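Local coordinates for protein denovo NTF2 (Synthetic construct, PDB 6W40) that is a de novo designed NTF2-like protein, built as a scaffold for varied pocket shapes and probably without a natural biological function, at residues A[36-41]-A[45-50]; A[14-19]-A[28-33]; A[63-68]-A[97-102]. One frame throughout, in Å; residues are numbered along the deposited sequence.

Interaction 1. Residues A[36-41]-A[45-50]; sequences KFQVDV and HIHRHG
Strands 36-41 and 45-49 run antiparallel at 170°, with Phe37-Arg48 and Val39-Ile46 as the hydrogen-bonded pairs. Gln38-His47, between them, and Lys36-His49 and Asp40-His45, at the ends, are the non-hydrogen-bonded pairs; their six side chains share one face of the hairpin, and those of Phe37, Val39, Ile46 and Arg48 the opposite one. At one end Asp40 OD1 accepts from His45 ND1 at 2.5 Å; the oxygen lies in the plane of the imidazole, while the donor meets the carboxylate from above its plane. The other oxygen of Asp40 is taken by a salt bridge to Arg116, so the carboxylate ties the hairpin to strand 111-119. Strand 44-49 is the edge strand of the curved NTF2-like sheet, strand 35-41 lies between it and strand 111-119, and Phe37 and Ile46 turn to the face packed by helix 51-65. In the middle of the polar face, Gln38 CB sits over one face of the His47 ring, 4.0 Å from its centroid. The two side chains lie alongside each other, their amide and imidazole planes 44° apart. At the far end Lys36 NZ donates to His49 ND1 at 3.1 Å, tilted from the ring plane; a bend at chi4 (-58°) swings the amine toward it. On the opposite face, Val39 CB and Ile46 CB stand 4.3 Å apart.

Interaction 2. Residues A[14-19]-A[28-33]; sequences IVIKLF and HEMADP
Met30 runs extended about CB-CG (chi2 169°), which sets its sulfur against Ile16, and then folds back at chi3 (-52°), which lays its terminal methyl against both Ile16 and Lys17. On the helix side, Ile16 has CG2 anti to the backbone N, and CG2 and CD1, on the two branches of the side chain, both meet the sulfur. Met30 SD is 3.7 Å from Ile16 CD1, and it lies nearly as close to the CG2 branch. The methyl carbon Met30 CE makes its own contact with Ile16 CG2, also at 3.7 Å. Its second neighbour is the aliphatic part of Lys17: Lys17 CD lies 3.5 Å from Met30 CE, where the two side chains run alongside each other, pointing opposite ways. Lys17 is bent at every torsion beyond CB, and this curl presents a methylene, not the ammonium group, to the methionine. Glu29 adds only a marginal touch, its OE2 being 4.4 Å from Ile16 CD1. The backbones stay well apart, with Ile16 CA and Met30 CA separated by 9.5 Å, so long side chains bridge the distance. What is joined here is the C-terminal part of helix 2-18 and the short helix 27-30 that leads into strand 31-32 of the NTF2-like fold. Lys17 also packs on Ile112 of strand 111-119 and on Trp24, while Ile14 and Val15 pack against Lys17 and Met20 of the second subunit. With no hydrogen bond across the two segments and the three main partners buried, the contact rests on dispersion between methyl, methylene and thioether groups, and the fit of their shapes holds it.

Interaction 3. Residues A[63-68]-A[97-102]; sequences EHWRVR and HDEDVE
Trp65 NE1 donates to Glu99 OE1 at 2.6 Å, the one hydrogen bond that links segments 63-68 and 97-102. The bond is short but bent, with an N-H...acceptor angle of 137°. The bend arises because the oxygen sits toward the six-membered ring side of NE1, Glu99 OE1 being also 3.2 Å from Trp65 CE2. It stands at the edge of the indole, tilted slightly from its plane, whereas the nitrogen approaches from well above the carboxylate plane. Ring and carboxylate are steeply turned, 65° apart, and the two side chains cross at about a right angle. Glu99 reaches the indole with its chain extended beyond CG. Beside the same edge, Trp65 CD1 lies 3.4 Å from His97 O, and Trp65 CD1 is also 4.3 Å from His97 CB. The indole edge is thus met by a backbone carbonyl and a carboxylate, both from the loop that leads into strand 100-108. Trp65 lies near the end of helix 51-65, ahead of Arg66, which has positive phi. Trp88 also meets the Trp65 ring, its plane inclined to it, and Ile119 packs against both Trp65 and Glu99; the contact therefore ties this part of the chain to the curved sheet of the NTF2-like fold. The pyrrole N-H of this buried tryptophan is given an acceptor; a carboxylate here, if charged, would probably attract it, though the bent approach suggests a less directional bond.

How the interactions relate
Along the chain the contacts follow in series: interaction 2 closes before interaction 1 opens, and interaction 3 comes last. Their centres are 16 to 18 Å apart and no two touch, apart from interactions 1 and 2, whose segments adjoin in the chain. Strand 31-32 of interaction 2 leads to strand 35-41 of interaction 1; strand 44-49 then runs into helix 51-65, whose end carries interaction 3. Interactions 1 and 3 reach the same mixed sheet, interaction 1 at its hairpin edge and interaction 3 where helix and sheet meet, whereas interactions 2 and 3 lie on opposite sides of the chain's centre. Together they join helices and curved sheet, the elements that frame the pocket in NTF2-like folds.

Interaction 1. Residues A[36-41]-A[45-50]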
loop_
_atom_site.group_PDB
_atom_site.type_symbol
_atom_site.label_atom_id
_atom_site.label_comp_id
_atom_site.label_asym_id
_atom_site.label_seq_id
_atom_site.Cartn_x
_atom_site.Cartn_y
_atom_site.Cartn_z
ATOM N N LYS A 36 5.931 11.510 16.201
ATOM C CA LYS A 36 4.845 11.661 17.157
ATOM C C LYS A 36 3.790 10.590 16.925
ATOM O O LYS A 36 3.560 10.150 15.795
ATOM C CB LYS A 36 4.203 13.046 17.058
ATOM C CG LYS A 36 5.011 14.154 17.698
ATOM C CD LYS A 36 4.220 15.448 17.739
ATOM C CE LYS A 36 4.928 16.488 18.582
ATOM N NZ LYS A 36 5.148 16.001 19.971
ATOM N N PHE A 37 3.137 10.181 18.011
ATOM C CA PHE A 37 2.144 9.115 17.972
ATOM C C PHE A 37 1.039 9.453 18.957
ATOM O O PHE A 37 1.306 9.640 20.148
ATOM C CB PHE A 37 2.777 7.766 18.322
ATOM C CG PHE A 37 1.863 6.591 18.121
ATOM C CD1 PHE A 37 0.887 6.609 17.138
ATOM C CD2 PHE A 37 1.983 5.465 18.918
ATOM C CE1 PHE A 37 0.050 5.524 16.954
ATOM C CE2 PHE A 37 1.148 4.378 18.741
ATOM C CZ PHE A 37 0.182 4.408 17.756
ATOM N N GLN A 38 -0.194 9.536 18.466
ATOM C CA GLN A 38 -1.351 9.733 19.328
ATOM C C GLN A 38 -2.410 8.694 18.996
ATOM O O GLN A 38 -2.769 8.515 17.827
ATOM C CB GLN A 38 -1.922 11.151 19.206
ATOM C CG GLN A 38 -2.081 11.674 17.793
ATOM C CD GLN A 38 -2.719 13.050 17.767
ATOM O OE1 GLN A 38 -2.279 13.940 17.039
ATOM N NE2 GLN A 38 -3.764 13.231 18.568
ATOM N N VAL A 39 -2.895 8.007 20.027
ATOM C CA VAL A 39 -3.904 6.964 19.892
ATOM C C VAL A 39 -5.198 7.471 20.508
ATOM O O VAL A 39 -5.191 8.028 21.613
ATOM C CB VAL A 39 -3.457 5.654 20.566
ATOM C CG1 VAL A 39 -4.287 4.487 20.057
ATOM C CG2 VAL A 39 -1.977 5.413 20.335
ATOM N N ASP A 40 -6.303 7.281 19.796
ATOM C CA ASP A 40 -7.631 7.656 20.276
ATOM C C ASP A 40 -8.451 6.380 20.410
ATOM O O ASP A 40 -8.987 5.871 19.421
ATOM C CB ASP A 40 -8.297 8.652 19.333
ATOM C CG ASP A 40 -7.645 10.017 19.377
ATOM O OD1 ASP A 40 -7.301 10.474 20.486
ATOM O OD2 ASP A 40 -7.471 10.631 18.303
ATOM N N VAL A 41 -8.541 5.860 21.627
ATOM C CA VAL A 41 -9.334 4.667 21.919
ATOM C C VAL A 41 -10.456 5.112 22.848
ATOM O O VAL A 41 -10.303 5.142 24.072
ATOM C CB VAL A 41 -8.503 3.544 22.543
ATOM C CG1 VAL A 41 -9.382 2.329 22.799
ATOM C CG2 VAL A 41 -7.347 3.181 21.634
ATOM N N HIS A 45 -6.868 8.916 25.538
ATOM C CA HIS A 45 -6.062 9.557 24.507
ATOM C C HIS A 45 -4.601 9.514 24.927
ATOM O O HIS A 45 -4.225 10.115 25.938
ATOM C CB HIS A 45 -6.528 10.996 24.264
ATOM C CG HIS A 45 -7.987 11.103 23.944
ATOM N ND1 HIS A 45 -8.485 10.940 22.668
ATOM C CD2 HIS A 45 -9.059 11.341 24.737
ATOM C CE1 HIS A 45 -9.798 11.079 22.688
ATOM N NE2 HIS A 45 -10.173 11.324 23.931
ATOM N N ILE A 46 -3.787 8.804 24.151
ATOM C CA ILE A 46 -2.379 8.580 24.451
ATOM C C ILE A 46 -1.540 9.434 23.511
ATOM O O ILE A 46 -1.893 9.612 22.342
ATOM C CB ILE A 46 -2.020 7.086 24.318
ATOM C CG1 ILE A 46 -2.916 6.243 25.228
ATOM C CG2 ILE A 46 -0.560 6.844 24.651
ATOM C CD1 ILE A 46 -2.618 4.762 25.178
ATOM N N HIS A 47 -0.435 9.972 24.028
ATOM C CA HIS A 47 0.491 10.778 23.237
ATOM C C HIS A 47 1.914 10.357 23.570
ATOM O O HIS A 47 2.314 10.397 24.737
ATOM C CB HIS A 47 0.303 12.275 23.508
ATOM C CG HIS A 47 -0.992 12.827 23.000
ATOM N ND1 HIS A 47 -1.083 13.563 21.838
ATOM C CD2 HIS A 47 -2.250 12.752 23.497
ATOM C CE1 HIS A 47 -2.341 13.916 21.640
ATOM N NE2 HIS A 47 -3.070 13.437 22.632
ATOM N N ARG A 48 2.672 9.954 22.554
ATOM C CA ARG A 48 4.064 9.565 22.728
ATOM C C ARG A 48 4.935 10.351 21.761
ATOM O O ARG A 48 4.478 10.782 20.698
ATOM C CB ARG A 48 4.271 8.057 22.498
ATOM C CG ARG A 48 3.150 7.173 23.026
ATOM C CD ARG A 48 2.988 7.280 24.538
ATOM N NE ARG A 48 3.875 6.384 25.269
ATOM C CZ ARG A 48 3.705 6.053 26.545
ATOM N NH1 ARG A 48 2.674 6.541 27.223
ATOM N NH2 ARG A 48 4.556 5.229 27.141
ATOM N N HIS A 49 6.200 10.531 22.140
ATOM C CA HIS A 49 7.172 11.229 21.311
ATOM C C HIS A 49 8.514 10.514 21.386
ATOM O O HIS A 49 8.880 9.955 22.425
ATOM C CB HIS A 49 7.334 12.692 21.738
ATOM C CG HIS A 49 8.209 13.492 20.825
ATOM N ND1 HIS A 49 7.705 14.273 19.807
ATOM C CD2 HIS A 49 9.555 13.625 20.770
ATOM C CE1 HIS A 49 8.703 14.859 19.170
ATOM N NE2 HIS A 49 9.836 14.483 19.734
ATOM N N GLY A 50 9.247 10.548 20.272
ATOM C CA GLY A 50 10.510 9.843 20.174
ATOM C C GLY A 50 10.344 8.481 19.527
ATOM O O GLY A 50 9.319 7.823 19.727
#

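Interaction 2. Residues A[14-19]-A[28-33]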
loop_
_atom_site.group_PDB
_atom_site.type_symbol
_atom_site.label_atom_id
_atom_site.label_comp_id
_atom_site.label_asym_id
_atom_site.label_seq_id
_atom_site.Cartn_x
_atom_site.Cartn_y
_atom_site.Cartn_z
ATOM N N ILE A 14 3.532 3.355 1.980
ATOM C CA ILE A 14 2.227 2.706 1.874
ATOM C C ILE A 14 2.388 1.204 1.677
ATOM O O ILE A 14 1.676 0.403 2.295
ATOM C CB ILE A 14 1.405 3.329 0.730
ATOM C CG1 ILE A 14 1.457 4.854 0.792
ATOM C CG2 ILE A 14 -0.033 2.840 0.782
ATOM C CD1 ILE A 14 1.061 5.435 2.119
ATOM N N VAL A 15 3.323 0.801 0.815
ATOM C CA VAL A 15 3.461 -0.615 0.496
ATOM C C VAL A 15 4.000 -1.393 1.692
ATOM O O VAL A 15 3.627 -2.554 1.898
ATOM C CB VAL A 15 4.342 -0.801 -0.756
ATOM C CG1 VAL A 15 3.721 -0.087 -1.956
ATOM C CG2 VAL A 15 5.752 -0.292 -0.507
ATOM N N ILE A 16 4.860 -0.779 2.507
ATOM C CA ILE A 16 5.425 -1.499 3.644
ATOM C C ILE A 16 4.381 -1.674 4.738
ATOM O O ILE A 16 4.235 -2.762 5.307
ATOM C CB ILE A 16 6.683 -0.786 4.176
ATOM C CG1 ILE A 16 7.842 -0.939 3.191
ATOM C CG2 ILE A 16 7.066 -1.337 5.544
ATOM C CD1 ILE A 16 9.222 -0.899 3.837
ATOM N N LYS A 17 3.629 -0.614 5.038
ATOM C CA LYS A 17 2.670 -0.665 6.136
ATOM C C LYS A 17 1.430 -1.468 5.765
ATOM O O LYS A 17 1.041 -2.391 6.490
ATOM C CB LYS A 17 2.267 0.752 6.550
ATOM C CG LYS A 17 3.425 1.710 6.719
ATOM C CD LYS A 17 4.396 1.232 7.773
ATOM C CE LYS A 17 3.782 1.311 9.149
ATOM N NZ LYS A 17 3.204 2.657 9.400
ATOM N N LEU A 18 0.798 -1.133 4.641
ATOM C CA LEU A 18 -0.543 -1.610 4.330
ATOM C C LEU A 18 -0.581 -2.610 3.179
ATOM O O LEU A 18 -1.672 -2.953 2.711
ATOM C CB LEU A 18 -1.452 -0.420 4.023
ATOM C CG LEU A 18 -1.453 0.684 5.085
ATOM C CD1 LEU A 18 -1.207 2.044 4.450
ATOM C CD2 LEU A 18 -2.752 0.689 5.876
ATOM N N PHE A 19 0.573 -3.088 2.714
ATOM C CA PHE A 19 0.616 -4.075 1.639
ATOM C C PHE A 19 1.567 -5.207 1.997
ATOM O O PHE A 19 1.123 -6.293 2.388
ATOM C CB PHE A 19 1.041 -3.420 0.322
ATOM C CG PHE A 19 1.163 -4.381 -0.836
ATOM C CD1 PHE A 19 1.996 -4.084 -1.901
ATOM C CD2 PHE A 19 0.435 -5.560 -0.874
ATOM C CE1 PHE A 19 2.116 -4.949 -2.969
ATOM C CE2 PHE A 19 0.554 -6.431 -1.939
ATOM C CZ PHE A 19 1.394 -6.123 -2.988
ATOM N N HIS A 28 10.360 0.841 12.640
ATOM C CA HIS A 28 11.472 1.528 13.288
ATOM C C HIS A 28 12.412 2.152 12.266
ATOM O O HIS A 28 12.949 3.243 12.494
ATOM C CB HIS A 28 12.231 0.554 14.190
ATOM C CG HIS A 28 13.347 1.186 14.965
ATOM N ND1 HIS A 28 14.596 1.411 14.428
ATOM C CD2 HIS A 28 13.405 1.627 16.245
ATOM C CE1 HIS A 28 15.374 1.968 15.339
ATOM N NE2 HIS A 28 14.675 2.110 16.451
ATOM N N GLU A 29 12.622 1.480 11.133
ATOM C CA GLU A 29 13.559 1.974 10.133
ATOM C C GLU A 29 12.994 3.124 9.311
ATOM O O GLU A 29 13.765 3.837 8.658
ATOM C CB GLU A 29 13.989 0.835 9.203
ATOM C CG GLU A 29 12.908 0.362 8.244
ATOM C CD GLU A 29 13.287 -0.915 7.517
ATOM O OE1 GLU A 29 14.131 -1.672 8.041
ATOM O OE2 GLU A 29 12.743 -1.162 6.419
ATOM N N MET A 30 11.678 3.325 9.325
ATOM C CA MET A 30 11.046 4.399 8.574
ATOM C C MET A 30 10.548 5.532 9.460
ATOM O O MET A 30 10.058 6.538 8.937
ATOM C CB MET A 30 9.879 3.854 7.746
ATOM C CG MET A 30 10.261 2.757 6.774
ATOM S SD MET A 30 8.791 1.982 6.085
ATOM C CE MET A 30 7.911 1.578 7.591
ATOM N N ALA A 31 10.662 5.402 10.777
ATOM C CA ALA A 31 10.175 6.419 11.697
ATOM C C ALA A 31 11.223 7.507 11.892
ATOM O O ALA A 31 12.408 7.214 12.090
ATOM C CB ALA A 31 9.807 5.792 13.042
ATOM N N ASP A 32 10.781 8.762 11.826
ATOM C CA ASP A 32 11.639 9.882 12.174
ATOM C C ASP A 32 12.077 9.751 13.632
ATOM O O ASP A 32 11.313 9.269 14.474
ATOM C CB ASP A 32 10.897 11.202 11.949
ATOM C CG ASP A 32 11.756 12.426 12.234
ATOM O OD1 ASP A 32 12.053 12.697 13.416
ATOM O OD2 ASP A 32 12.135 13.123 11.269
ATOM N N PRO A 33 13.312 10.145 13.954
ATOM C CA PRO A 33 13.751 10.106 15.360
ATOM C C PRO A 33 12.822 10.843 16.311
ATOM O O PRO A 33 12.717 10.467 17.486
ATOM C CB PRO A 33 15.136 10.762 15.303
ATOM C CG PRO A 33 15.620 10.488 13.918
ATOM C CD PRO A 33 14.402 10.526 13.039
#

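Interaction 3. Residues A[63-68]-A[97-102]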
loop_
_atom_site.group_PDB
_atom_site.type_symbol
_atom_site.label_atom_id
_atom_site.label_comp_id
_atom_site.label_asym_id
_atom_site.label_seq_id
_atom_site.Cartn_x
_atom_site.Cartn_y
_atom_site.Cartn_z
ATOM N N GLU A 63 -0.383 -5.634 19.649
ATOM C CA GLU A 63 -0.486 -6.873 20.413
ATOM C C GLU A 63 -1.875 -7.053 21.010
ATOM O O GLU A 63 -2.357 -8.187 21.122
ATOM C CB GLU A 63 0.564 -6.906 21.523
ATOM C CG GLU A 63 1.963 -7.287 21.068
ATOM C CD GLU A 63 2.902 -7.537 22.236
ATOM O OE1 GLU A 63 2.507 -7.258 23.391
ATOM O OE2 GLU A 63 4.031 -8.018 22.000
ATOM N N HIS A 64 -2.531 -5.956 21.400
ATOM C CA HIS A 64 -3.840 -6.068 22.033
ATOM C C HIS A 64 -4.911 -6.500 21.040
ATOM O O HIS A 64 -5.881 -7.160 21.427
ATOM C CB HIS A 64 -4.228 -4.742 22.686
ATOM C CG HIS A 64 -5.449 -4.829 23.548
ATOM N ND1 HIS A 64 -6.720 -4.601 23.066
ATOM C CD2 HIS A 64 -5.592 -5.116 24.863
ATOM C CE1 HIS A 64 -7.593 -4.743 24.047
ATOM N NE2 HIS A 64 -6.936 -5.056 25.148
ATOM N N TRP A 65 -4.758 -6.143 19.768
ATOM C CA TRP A 65 -5.694 -6.552 18.730
ATOM C C TRP A 65 -5.159 -7.682 17.861
ATOM O O TRP A 65 -5.882 -8.157 16.981
ATOM C CB TRP A 65 -6.067 -5.354 17.848
ATOM C CG TRP A 65 -7.156 -4.489 18.416
ATOM C CD1 TRP A 65 -8.487 -4.559 18.129
ATOM C CD2 TRP A 65 -7.005 -3.426 19.367
ATOM N NE1 TRP A 65 -9.177 -3.607 18.841
ATOM C CE2 TRP A 65 -8.290 -2.898 19.609
ATOM C CE3 TRP A 65 -5.912 -2.871 20.037
ATOM C CZ2 TRP A 65 -8.510 -1.843 20.492
ATOM C CZ3 TRP A 65 -6.133 -1.824 20.915
ATOM C CH2 TRP A 65 -7.421 -1.320 21.133
ATOM N N ARG A 66 -3.924 -8.129 18.097
ATOM C CA ARG A 66 -3.289 -9.183 17.300
ATOM C C ARG A 66 -3.308 -8.824 15.817
ATOM O O ARG A 66 -3.709 -9.615 14.960
ATOM C CB ARG A 66 -3.954 -10.538 17.547
ATOM C CG ARG A 66 -4.108 -10.899 19.014
ATOM C CD ARG A 66 -4.548 -12.345 19.184
ATOM N NE ARG A 66 -4.849 -12.668 20.576
ATOM C CZ ARG A 66 -5.090 -13.896 21.024
ATOM N NH1 ARG A 66 -5.060 -14.927 20.190
ATOM N NH2 ARG A 66 -5.357 -14.095 22.308
ATOM N N VAL A 67 -2.863 -7.604 15.517
ATOM C CA VAL A 67 -2.986 -7.064 14.169
ATOM C C VAL A 67 -1.965 -7.721 13.252
ATOM O O VAL A 67 -0.769 -7.779 13.564
ATOM C CB VAL A 67 -2.813 -5.539 14.185
ATOM C CG1 VAL A 67 -2.820 -4.988 12.767
ATOM C CG2 VAL A 67 -3.905 -4.893 15.017
ATOM N N ARG A 68 -2.439 -8.223 12.112
ATOM C CA ARG A 68 -1.575 -8.662 11.025
ATOM C C ARG A 68 -1.441 -7.600 9.941
ATOM O O ARG A 68 -0.327 -7.285 9.516
ATOM C CB ARG A 68 -2.105 -9.966 10.418
ATOM C CG ARG A 68 -1.941 -11.178 11.316
ATOM C CD ARG A 68 -2.455 -12.432 10.633
ATOM N NE ARG A 68 -2.161 -13.633 11.405
ATOM C CZ ARG A 68 -2.530 -14.858 11.048
ATOM N NH1 ARG A 68 -3.212 -15.045 9.927
ATOM N NH2 ARG A 68 -2.220 -15.896 11.813
ATOM N N HIS A 97 -12.508 -9.097 16.929
ATOM C CA HIS A 97 -11.657 -7.956 17.247
ATOM C C HIS A 97 -11.272 -7.174 15.998
ATOM O O HIS A 97 -10.209 -6.550 15.951
ATOM C CB HIS A 97 -10.404 -8.404 17.999
ATOM C CG HIS A 97 -10.692 -9.065 19.311
ATOM N ND1 HIS A 97 -11.177 -10.351 19.404
ATOM C CD2 HIS A 97 -10.572 -8.614 20.581
ATOM C CE1 HIS A 97 -11.339 -10.666 20.677
ATOM N NE2 HIS A 97 -10.980 -9.629 21.412
ATOM N N ASP A 98 -12.126 -7.193 14.976
ATOM C CA ASP A 98 -11.886 -6.426 13.754
ATOM C C ASP A 98 -12.592 -5.074 13.861
ATOM O O ASP A 98 -13.558 -4.776 13.163
ATOM C CB ASP A 98 -12.359 -7.204 12.532
ATOM C CG ASP A 98 -11.645 -8.531 12.369
ATOM O OD1 ASP A 98 -10.507 -8.664 12.859
ATOM O OD2 ASP A 98 -12.224 -9.442 11.739
ATOM N N GLU A 99 -12.089 -4.243 14.768
ATOM C CA GLU A 99 -12.694 -2.939 14.987
ATOM C C GLU A 99 -12.288 -1.963 13.888
ATOM O O GLU A 99 -11.212 -2.075 13.292
ATOM C CB GLU A 99 -12.303 -2.386 16.358
ATOM C CG GLU A 99 -12.899 -3.166 17.521
ATOM C CD GLU A 99 -12.273 -2.797 18.849
ATOM O OE1 GLU A 99 -11.258 -2.071 18.842
ATOM O OE2 GLU A 99 -12.793 -3.234 19.898
ATOM N N ASP A 100 -13.174 -1.009 13.613
ATOM C CA ASP A 100 -12.891 0.016 12.619
ATOM C C ASP A 100 -11.788 0.942 13.114
ATOM O O ASP A 100 -11.734 1.294 14.296
ATOM C CB ASP A 100 -14.152 0.820 12.305
ATOM C CG ASP A 100 -15.233 -0.018 11.649
ATOM O OD1 ASP A 100 -15.076 -1.256 11.582
ATOM O OD2 ASP A 100 -16.239 0.564 11.192
ATOM N N VAL A 101 -10.909 1.342 12.200
ATOM C CA VAL A 101 -9.730 2.128 12.545
ATOM C C VAL A 101 -9.481 3.155 11.449
ATOM O O VAL A 101 -9.664 2.874 10.259
ATOM C CB VAL A 101 -8.494 1.223 12.754
ATOM C CG1 VAL A 101 -8.194 0.416 11.497
ATOM C CG2 VAL A 101 -7.283 2.045 13.177
ATOM N N GLU A 102 -9.088 4.358 11.858
ATOM C CA GLU A 102 -8.622 5.394 10.949
ATOM C C GLU A 102 -7.169 5.697 11.280
ATOM O O GLU A 102 -6.820 5.865 12.452
ATOM C CB GLU A 102 -9.471 6.663 11.059
ATOM C CG GLU A 102 -9.008 7.792 10.150
ATOM C CD GLU A 102 -9.863 9.037 10.274
ATOM O OE1 GLU A 102 -10.942 8.962 10.897
ATOM O OE2 GLU A 102 -9.454 10.093 9.748
#